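Local coordinates for ethyl tert-butyl ether degradation EthD protein (Ralstonia eutropha JMP134, PDB 3BF4) that is of unknown function but, as an EthD-family protein with a ferredoxin-like fold, may have oxidoreductase activity, at residues A[55-64]-A[76-85]; A[39-48]-A[100-108]. The protein carries 3 engineered substitutions. One frame throughout, in Å; residues are numbered along the deposited sequence.

Interaction 1. Residues A[55-64]-A[76-85]; sequences ACAYYTVEKG and FVAMCAFICD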
loop_
_atom_site.group_PDB
_atom_site.type_symbol
_atom_site.label_atom_id
_atom_site.label_comp_id
_atom_site.label_asym_id
_atom_site.label_seq_id
_atom_site.Cartn_x
_atom_site.Cartn_y
_atom_site.Cartn_z
ATOM N N ALA A 55 9.653 4.323 -16.607
ATOM C CA ALA A 55 8.279 4.595 -16.173
ATOM C C ALA A 55 8.060 4.381 -14.665
ATOM O O ALA A 55 7.132 4.955 -14.107
ATOM C CB ALA A 55 7.299 3.738 -16.966
ATOM N N CYS A 56 8.896 3.560 -14.020
ATOM C CA CYS A 56 8.830 3.293 -12.587
ATOM C C CYS A 56 10.132 3.733 -11.923
ATOM O O CYS A 56 11.206 3.290 -12.338
ATOM C CB CYS A 56 8.609 1.806 -12.364
ATOM S SG CYS A 56 8.597 1.303 -10.625
ATOM N N ALA A 57 10.034 4.610 -10.913
ATOM C CA ALA A 57 11.195 5.091 -10.147
ATOM C C ALA A 57 11.760 3.978 -9.264
ATOM O O ALA A 57 12.962 3.783 -9.197
ATOM C CB ALA A 57 10.810 6.303 -9.275
ATOM N N TYR A 58 10.872 3.288 -8.554
ATOM C CA TYR A 58 11.237 2.150 -7.709
ATOM C C TYR A 58 10.000 1.369 -7.343
ATOM O O TYR A 58 8.882 1.863 -7.511
ATOM C CB TYR A 58 11.959 2.586 -6.416
ATOM C CG TYR A 58 11.145 3.493 -5.522
ATOM C CD1 TYR A 58 11.270 4.877 -5.610
ATOM C CD2 TYR A 58 10.243 2.968 -4.579
ATOM C CE1 TYR A 58 10.516 5.728 -4.787
ATOM C CE2 TYR A 58 9.475 3.810 -3.752
ATOM C CZ TYR A 58 9.628 5.187 -3.854
ATOM O OH TYR A 58 8.898 6.009 -3.053
ATOM N N TYR A 59 10.220 0.149 -6.857
ATOM C CA TYR A 59 9.156 -0.697 -6.360
ATOM C C TYR A 59 9.410 -1.108 -4.912
ATOM O O TYR A 59 10.525 -0.978 -4.410
ATOM C CB TYR A 59 8.914 -1.917 -7.264
ATOM C CG TYR A 59 10.001 -2.979 -7.300
ATOM C CD1 TYR A 59 10.071 -3.974 -6.311
ATOM C CD2 TYR A 59 10.917 -3.034 -8.350
ATOM C CE1 TYR A 59 11.074 -4.984 -6.344
ATOM C CE2 TYR A 59 11.916 -4.036 -8.399
ATOM C CZ TYR A 59 11.986 -5.006 -7.391
ATOM O OH TYR A 59 12.962 -5.984 -7.431
ATOM N N THR A 60 8.339 -1.547 -4.254
ATOM C CA THR A 60 8.376 -2.077 -2.896
ATOM C C THR A 60 7.686 -3.447 -2.911
ATOM O O THR A 60 6.839 -3.702 -3.769
ATOM C CB THR A 60 7.626 -1.160 -1.863
ATOM O OG1 THR A 60 6.212 -1.284 -2.025
ATOM C CG2 THR A 60 8.021 0.305 -1.996
ATOM N N VAL A 61 8.045 -4.306 -1.962
ATOM C CA VAL A 61 7.449 -5.644 -1.809
ATOM C C VAL A 61 7.272 -5.942 -0.316
ATOM O O VAL A 61 8.133 -5.589 0.498
ATOM C CB VAL A 61 8.336 -6.764 -2.413
ATOM C CG1 VAL A 61 7.606 -8.132 -2.363
ATOM C CG2 VAL A 61 8.752 -6.443 -3.829
ATOM N N GLU A 62 6.171 -6.602 0.027
ATOM C CA GLU A 62 5.887 -7.005 1.414
ATOM C C GLU A 62 5.142 -8.348 1.451
ATOM O O GLU A 62 4.515 -8.757 0.458
ATOM C CB GLU A 62 5.091 -5.908 2.145
ATOM C CG GLU A 62 3.722 -5.685 1.559
ATOM C CD GLU A 62 3.053 -4.430 2.043
ATOM O OE1 GLU A 62 2.424 -4.448 3.124
ATOM O OE2 GLU A 62 3.110 -3.437 1.290
ATOM N N LYS A 63 5.262 -9.023 2.592
ATOM C CA LYS A 63 4.625 -10.303 2.876
ATOM C C LYS A 63 3.703 -10.088 4.066
ATOM O O LYS A 63 4.158 -9.643 5.121
ATOM C CB LYS A 63 5.673 -11.388 3.190
ATOM C CG LYS A 63 5.051 -12.682 3.755
ATOM C CD LYS A 63 5.860 -13.956 3.522
ATOM C CE LYS A 63 7.115 -14.050 4.295
ATOM N NZ LYS A 63 7.745 -15.407 4.077
ATOM N N GLY A 64 2.427 -10.425 3.909
ATOM C CA GLY A 64 1.444 -10.272 4.983
ATOM C C GLY A 64 1.763 -11.163 6.163
ATOM O O GLY A 64 2.095 -12.327 5.968
ATOM N N PHE A 76 -4.111 -9.520 2.723
ATOM C CA PHE A 76 -3.308 -9.820 1.545
ATOM C C PHE A 76 -2.056 -10.597 1.926
ATOM O O PHE A 76 -1.301 -10.158 2.796
ATOM C CB PHE A 76 -2.916 -8.515 0.842
ATOM C CG PHE A 76 -4.102 -7.676 0.467
ATOM C CD1 PHE A 76 -4.905 -8.037 -0.614
ATOM C CD2 PHE A 76 -4.461 -6.565 1.231
ATOM C CE1 PHE A 76 -6.054 -7.283 -0.963
ATOM C CE2 PHE A 76 -5.594 -5.801 0.903
ATOM C CZ PHE A 76 -6.397 -6.163 -0.205
ATOM N N VAL A 77 -1.866 -11.756 1.293
ATOM C CA VAL A 77 -0.681 -12.604 1.509
ATOM C C VAL A 77 0.601 -11.886 1.047
ATOM O O VAL A 77 1.652 -11.971 1.702
ATOM C CB VAL A 77 -0.808 -14.002 0.803
ATOM C CG1 VAL A 77 -0.867 -13.892 -0.720
ATOM C CG2 VAL A 77 0.332 -14.916 1.225
ATOM N N ALA A 78 0.492 -11.173 -0.068
ATOM C CA ALA A 78 1.599 -10.405 -0.622
ATOM C C ALA A 78 1.056 -9.138 -1.286
ATOM O O ALA A 78 -0.096 -9.103 -1.740
ATOM C CB ALA A 78 2.380 -11.244 -1.589
HETATM N N MSE A 79 1.873 -8.086 -1.267
HETATM C CA MSE A 79 1.555 -6.818 -1.906
HETATM C C MSE A 79 2.831 -6.223 -2.456
HETATM O O MSE A 79 3.905 -6.502 -1.947
HETATM C CB MSE A 79 0.958 -5.808 -0.916
HETATM C CG MSE A 79 -0.272 -6.263 -0.183
HETATM SE SE MSE A 79 -0.834 -4.942 1.141
HETATM C CE MSE A 79 -1.242 -3.430 -0.000
ATOM N N CYS A 80 2.711 -5.463 -3.536
ATOM C CA CYS A 80 3.829 -4.673 -4.069
ATOM C C CYS A 80 3.292 -3.320 -4.476
ATOM O O CYS A 80 2.076 -3.119 -4.551
ATOM C CB CYS A 80 4.512 -5.319 -5.276
ATOM S SG CYS A 80 3.605 -5.186 -6.828
ATOM N N ALA A 81 4.217 -2.406 -4.738
ATOM C CA ALA A 81 3.870 -1.098 -5.256
ATOM C C ALA A 81 4.925 -0.607 -6.228
ATOM O O ALA A 81 6.099 -0.781 -5.974
ATOM C CB ALA A 81 3.658 -0.096 -4.133
ATOM N N PHE A 82 4.477 -0.029 -7.347
ATOM C CA PHE A 82 5.336 0.602 -8.336
ATOM C C PHE A 82 5.075 2.106 -8.225
ATOM O O PHE A 82 3.946 2.557 -8.440
ATOM C CB PHE A 82 5.014 0.100 -9.747
ATOM C CG PHE A 82 5.120 -1.382 -9.882
ATOM C CD1 PHE A 82 6.368 -1.991 -10.052
ATOM C CD2 PHE A 82 3.984 -2.184 -9.818
ATOM C CE1 PHE A 82 6.482 -3.396 -10.158
ATOM C CE2 PHE A 82 4.085 -3.577 -9.933
ATOM C CZ PHE A 82 5.331 -4.186 -10.102
ATOM N N ILE A 83 6.109 2.852 -7.848
ATOM C CA ILE A 83 6.061 4.304 -7.722
ATOM C C ILE A 83 6.501 4.818 -9.094
ATOM O O ILE A 83 7.615 4.498 -9.555
ATOM C CB ILE A 83 6.943 4.813 -6.543
ATOM C CG1 ILE A 83 6.257 4.484 -5.206
ATOM C CG2 ILE A 83 7.194 6.336 -6.617
ATOM C CD1 ILE A 83 6.098 2.991 -4.911
ATOM N N CYS A 84 5.601 5.561 -9.750
ATOM C CA CYS A 84 5.787 6.063 -11.114
ATOM C C CYS A 84 5.475 7.547 -11.195
ATOM O O CYS A 84 4.497 8.013 -10.597
ATOM C CB CYS A 84 4.832 5.313 -12.051
ATOM S SG CYS A 84 5.031 3.493 -11.981
ATOM N N ASP A 85 6.291 8.277 -11.940
ATOM C CA ASP A 85 6.099 9.729 -12.128
ATOM C C ASP A 85 4.884 10.057 -13.021
ATOM O O ASP A 85 4.293 11.122 -12.874
ATOM C CB ASP A 85 7.374 10.379 -12.696
ATOM C CG ASP A 85 8.578 10.280 -11.733
ATOM O OD1 ASP A 85 8.460 10.684 -10.544
ATOM O OD2 ASP A 85 9.657 9.811 -12.182
HETATM O O HOH W 1 1.590 -13.902 3.867
#
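Ile83 meets the ring of Tyr58 across a hydrogen-bonded pair of neighbouring strands, and its side chain can be followed outward over that ring. CB lies above one ring face, 3.9 Å from the centroid of the Tyr58 ring and 16° off its normal, a CH-pi contact displaced toward the rim. Beyond CB the branches part: CG2 turns to the CE1 side, whereas CG1 settles 3.6 Å from Tyr58 CE2 and carries CD1 on along the CE2 side of the ring, 3.7 Å from Tyr58 CE2. The ring arrives there because Tyr58 CG sits between its backbone N and carbonyl carbon (chi1 60°), folding the aromatic group toward the partner strand; its hydroxyl is hydrogen-bonded to Glu123. Strands 58-66 and 76-84 form the beta hairpin of a ferredoxin-like fold, running antiparallel with seven backbone hydrogen bonds between 55-64 and 76-85. Of these, Ile83 N to Tyr58 O (3.0 Å) is nearly straight, while Gly64 N stands above the carbonyl plane of Val77, whose O also receives a bond from a water shared with Gly64 O. On the face carrying Tyr58, Glu62 and selenomethionine Met79 run alongside each other, Glu62 CG 3.7 Å from Met79 CB. The Glu62 carboxylate continues to the second subunit, forming a salt bridge with Lys22 and hydrogen bonds with Ser118 and Asn24 of that chain. Beside Phe82, on the face that also carries Tyr59, Cys56 SG comes to the ring edge, 5.3 Å from the Phe82 centroid, and Tyr59 CB touches Phe82 CD1 at 3.8 Å.

Interaction 2. Residues A[39-48]-A[100-108]; sequences YYCDRHMPMV and EILGDIANY. With EDO (1,2-ethanediol), chain C.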
loop_
_atom_site.group_PDB
_atom_site.type_symbol
_atom_site.label_atom_id
_atom_site.label_comp_id
_atom_site.label_asym_id
_atom_site.label_seq_id
_atom_site.Cartn_x
_atom_site.Cartn_y
_atom_site.Cartn_z
ATOM N N TYR A 39 10.002 -16.716 -5.614
ATOM C CA TYR A 39 9.890 -16.471 -7.065
ATOM C C TYR A 39 9.365 -15.053 -7.308
ATOM O O TYR A 39 9.886 -14.315 -8.140
ATOM C CB TYR A 39 8.947 -17.494 -7.733
ATOM C CG TYR A 39 8.928 -17.427 -9.253
ATOM C CD1 TYR A 39 8.177 -16.439 -9.930
ATOM C CD2 TYR A 39 9.657 -18.345 -10.025
ATOM C CE1 TYR A 39 8.158 -16.368 -11.320
ATOM C CE2 TYR A 39 9.642 -18.280 -11.443
ATOM C CZ TYR A 39 8.892 -17.286 -12.074
ATOM O OH TYR A 39 8.856 -17.191 -13.445
ATOM N N TYR A 40 8.320 -14.697 -6.573
ATOM C CA TYR A 40 7.707 -13.379 -6.673
ATOM C C TYR A 40 8.725 -12.249 -6.512
ATOM O O TYR A 40 8.831 -11.375 -7.364
ATOM C CB TYR A 40 6.600 -13.242 -5.624
ATOM C CG TYR A 40 5.834 -11.962 -5.707
ATOM C CD1 TYR A 40 5.211 -11.584 -6.906
ATOM C CD2 TYR A 40 5.671 -11.138 -4.588
ATOM C CE1 TYR A 40 4.465 -10.410 -7.001
ATOM C CE2 TYR A 40 4.910 -9.946 -4.674
ATOM C CZ TYR A 40 4.316 -9.596 -5.882
ATOM O OH TYR A 40 3.598 -8.437 -5.972
ATOM N N CYS A 41 9.503 -12.337 -5.448
ATOM C CA CYS A 41 10.502 -11.337 -5.114
ATOM C C CYS A 41 11.771 -11.302 -5.983
ATOM O O CYS A 41 12.183 -10.219 -6.381
ATOM C CB CYS A 41 10.928 -11.543 -3.663
ATOM S SG CYS A 41 12.136 -10.384 -3.085
ATOM N N ASP A 42 12.390 -12.462 -6.227
ATOM C CA ASP A 42 13.670 -12.518 -6.990
ATOM C C ASP A 42 13.530 -12.749 -8.498
ATOM O O ASP A 42 14.480 -12.454 -9.224
ATOM C CB ASP A 42 14.820 -13.401 -6.376
ATOM C CG ASP A 42 14.410 -14.228 -5.157
ATOM O OD1 ASP A 42 13.895 -13.625 -4.192
ATOM O OD2 ASP A 42 14.663 -15.459 -5.128
ATOM N N ARG A 43 12.374 -13.235 -8.976
ATOM C CA ARG A 43 12.164 -13.491 -10.428
ATOM C C ARG A 43 11.130 -12.567 -11.051
ATOM O O ARG A 43 11.430 -11.847 -12.000
ATOM C CB ARG A 43 11.744 -14.950 -10.686
ATOM C CG ARG A 43 12.701 -16.025 -10.141
ATOM C CD ARG A 43 13.870 -16.250 -11.052
ATOM N NE ARG A 43 13.475 -17.002 -12.254
ATOM C CZ ARG A 43 13.458 -18.340 -12.392
ATOM N NH1 ARG A 43 13.817 -19.170 -11.397
ATOM N NH2 ARG A 43 13.072 -18.868 -13.561
ATOM N N HIS A 44 9.919 -12.563 -10.500
ATOM C CA HIS A 44 8.835 -11.778 -11.077
ATOM C C HIS A 44 9.029 -10.250 -10.989
ATOM O O HIS A 44 8.995 -9.583 -12.025
ATOM C CB HIS A 44 7.486 -12.191 -10.496
ATOM C CG HIS A 44 6.320 -11.485 -11.120
ATOM N ND1 HIS A 44 5.835 -11.805 -12.370
ATOM C CD2 HIS A 44 5.536 -10.489 -10.657
ATOM C CE1 HIS A 44 4.804 -11.033 -12.649
ATOM N NE2 HIS A 44 4.605 -10.223 -11.628
HETATM N N MSE A 45 9.233 -9.716 -9.785
HETATM C CA MSE A 45 9.361 -8.253 -9.582
HETATM C C MSE A 45 10.508 -7.577 -10.362
HETATM O O MSE A 45 10.296 -6.497 -10.915
HETATM C CB MSE A 45 9.433 -7.883 -8.095
HETATM C CG MSE A 45 8.173 -8.184 -7.275
HETATM SE SE MSE A 45 6.643 -7.187 -7.865
HETATM C CE MSE A 45 7.319 -5.380 -7.508
ATOM N N PRO A 46 11.716 -8.179 -10.381
ATOM C CA PRO A 46 12.786 -7.634 -11.212
ATOM C C PRO A 46 12.446 -7.654 -12.717
ATOM O O PRO A 46 12.848 -6.731 -13.445
ATOM C CB PRO A 46 13.975 -8.552 -10.880
ATOM C CG PRO A 46 13.656 -9.028 -9.503
ATOM C CD PRO A 46 12.217 -9.321 -9.601
HETATM N N MSE A 47 11.726 -8.689 -13.170
HETATM C CA MSE A 47 11.246 -8.747 -14.555
HETATM C C MSE A 47 10.226 -7.629 -14.826
HETATM O O MSE A 47 10.332 -6.955 -15.842
HETATM C CB MSE A 47 10.683 -10.130 -14.914
HETATM C CG MSE A 47 10.164 -10.271 -16.355
HETATM SE SE MSE A 47 8.319 -9.610 -16.631
HETATM C CE MSE A 47 7.400 -10.773 -15.349
ATOM N N VAL A 48 9.254 -7.435 -13.932
ATOM C CA VAL A 48 8.241 -6.376 -14.126
ATOM C C VAL A 48 8.899 -4.983 -14.152
ATOM O O VAL A 48 8.537 -4.140 -14.987
ATOM C CB VAL A 48 7.100 -6.407 -13.064
ATOM C CG1 VAL A 48 6.119 -5.248 -13.288
ATOM C CG2 VAL A 48 6.357 -7.754 -13.100
ATOM N N GLU A 100 2.963 -10.461 -21.219
ATOM C CA GLU A 100 4.062 -11.187 -20.597
ATOM C C GLU A 100 3.974 -11.150 -19.064
ATOM O O GLU A 100 4.122 -12.183 -18.421
ATOM C CB GLU A 100 5.406 -10.615 -21.017
ATOM C CG GLU A 100 6.578 -11.395 -20.422
ATOM C CD GLU A 100 7.921 -10.846 -20.777
ATOM O OE1 GLU A 100 7.995 -9.738 -21.353
ATOM O OE2 GLU A 100 8.902 -11.551 -20.456
ATOM N N ILE A 101 3.757 -9.967 -18.497
ATOM C CA ILE A 101 3.673 -9.804 -17.039
ATOM C C ILE A 101 2.583 -10.714 -16.453
ATOM O O ILE A 101 2.872 -11.507 -15.566
ATOM C CB ILE A 101 3.474 -8.325 -16.631
ATOM C CG1 ILE A 101 4.759 -7.527 -16.917
ATOM C CG2 ILE A 101 3.126 -8.203 -15.144
ATOM C CD1 ILE A 101 4.565 -6.028 -16.940
ATOM N N LEU A 102 1.376 -10.630 -17.008
ATOM C CA LEU A 102 0.240 -11.464 -16.585
ATOM C C LEU A 102 0.482 -12.960 -16.788
ATOM O O LEU A 102 0.084 -13.762 -15.950
ATOM C CB LEU A 102 -1.054 -11.051 -17.293
ATOM C CG LEU A 102 -1.601 -9.671 -16.946
ATOM C CD1 LEU A 102 -2.736 -9.324 -17.922
ATOM C CD2 LEU A 102 -2.067 -9.573 -15.477
ATOM N N GLY A 103 1.162 -13.318 -17.878
ATOM C CA GLY A 103 1.493 -14.711 -18.175
ATOM C C GLY A 103 2.426 -15.379 -17.174
ATOM O O GLY A 103 2.435 -16.599 -17.087
ATOM N N ASP A 104 3.204 -14.581 -16.436
ATOM C CA ASP A 104 4.142 -15.066 -15.414
ATOM C C ASP A 104 3.503 -15.297 -14.027
ATOM O O ASP A 104 4.114 -15.978 -13.194
ATOM C CB ASP A 104 5.310 -14.060 -15.274
ATOM C CG ASP A 104 6.478 -14.597 -14.439
ATOM O OD1 ASP A 104 6.923 -15.725 -14.685
ATOM O OD2 ASP A 104 6.949 -13.887 -13.533
ATOM N N ILE A 105 2.282 -14.787 -13.793
ATOM C CA ILE A 105 1.641 -14.903 -12.472
ATOM C C ILE A 105 1.443 -16.381 -12.070
ATOM O O ILE A 105 1.679 -16.737 -10.914
ATOM C CB ILE A 105 0.331 -14.066 -12.342
ATOM C CG1 ILE A 105 0.581 -12.578 -12.671
ATOM C CG2 ILE A 105 -0.230 -14.180 -10.916
ATOM C CD1 ILE A 105 -0.669 -11.693 -12.601
ATOM N N ALA A 106 1.059 -17.227 -13.027
ATOM C CA ALA A 106 0.886 -18.682 -12.790
ATOM C C ALA A 106 2.145 -19.410 -12.270
ATOM O O ALA A 106 2.030 -20.482 -11.697
ATOM C CB ALA A 106 0.377 -19.382 -14.062
ATOM N N ASN A 107 3.332 -18.844 -12.500
ATOM C CA ASN A 107 4.588 -19.428 -12.024
ATOM C C ASN A 107 4.823 -19.316 -10.513
ATOM O O ASN A 107 5.692 -20.012 -9.985
ATOM C CB ASN A 107 5.774 -18.831 -12.796
ATOM C CG ASN A 107 5.725 -19.159 -14.284
ATOM O OD1 ASN A 107 5.362 -20.265 -14.673
ATOM N ND2 ASN A 107 6.092 -18.199 -15.116
ATOM N N TYR A 108 4.100 -18.425 -9.833
ATOM C CA TYR A 108 4.205 -18.279 -8.374
ATOM C C TYR A 108 2.882 -18.316 -7.607
ATOM O O TYR A 108 2.924 -18.476 -6.390
ATOM C CB TYR A 108 4.994 -17.013 -8.000
ATOM C CG TYR A 108 4.399 -15.704 -8.477
ATOM C CD1 TYR A 108 3.500 -14.986 -7.686
ATOM C CD2 TYR A 108 4.775 -15.158 -9.702
ATOM C CE1 TYR A 108 2.955 -13.752 -8.133
ATOM C CE2 TYR A 108 4.261 -13.937 -10.149
ATOM C CZ TYR A 108 3.339 -13.247 -9.374
ATOM O OH TYR A 108 2.821 -12.067 -9.813
HETATM C C1 EDO C . 3.358 -7.677 -9.558
HETATM O O1 EDO C . 2.477 -8.222 -8.556
HETATM C C2 EDO C . 2.757 -7.709 -10.967
HETATM O O2 EDO C . 1.807 -8.771 -11.106
#
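His44 and Asp104 pass alongside one another, pointing opposite ways, with imidazole and carboxylate nearly coplanar, 21° apart, and this brings His44 ND1 to the anti lone pair of Asp104 OD2 at 2.6 Å, within the ring plane. The other carboxylate oxygen is gripped twice: Tyr39 OH donates to the syn lone pair of Asp104 OD1 at 2.7 Å, and Asn107 ND2 reaches the same atom from the anti side, tilted out of the carboxylate plane, at 2.6 Å. Two bonds to OD1 and one to OD2 thus fix the rotation of the carboxylate. In this ferredoxin-like fold, the group joins helix 37-52 to segment 100-108, which carries on from helix 87-103, with helix 37-52 packed on one face of the sheet. Tyr108 directs an edge at one face of His44, with its CE2 3.3 Å from His44 CG and the ring planes at 52°, while Val48 CG2 covers the other face. A chi1 of 61° puts the Tyr108 ring where it touches both His44 and Tyr40; Tyr40 meets it obliquely, Tyr40 CD1 lying 3.4 Å from Tyr108 CE1. Tyr108 OH is hydrogen-bonded to Tyr27. Bordering this aromatic cluster is a 1,2-ethanediol, probably from the crystallisation liquor: its O1 shares a 2.8 Å hydrogen bond with Tyr40 OH, and its O2 donates weakly to His44 NE2. Farther along, Val48 CG2 packs on Ile101 CG2 at 3.8 Å.

Interaction 1 is the more central and more buried of the two, pairing strands within the sheet; interaction 2 is only partly buried and brings helix 37-52 against the last part of helix 87-103 and the chain that follows it. Backbone hydrogen bonds dominate the first, whereas side-chain bonds to a carboxylate and an aromatic cluster carry the second. The two are connected by packing of helix 37-52 on the hairpin: selenomethionine Met45 CE lies 3.3 Å from Tyr59 CD1, and Val48 and Tyr40 touch Phe82 and Cys80. The hairpin's other face has polar partners in the second subunit, and strand 58-66 pairs with a strand there, so interaction 1 also contributes to the dimer.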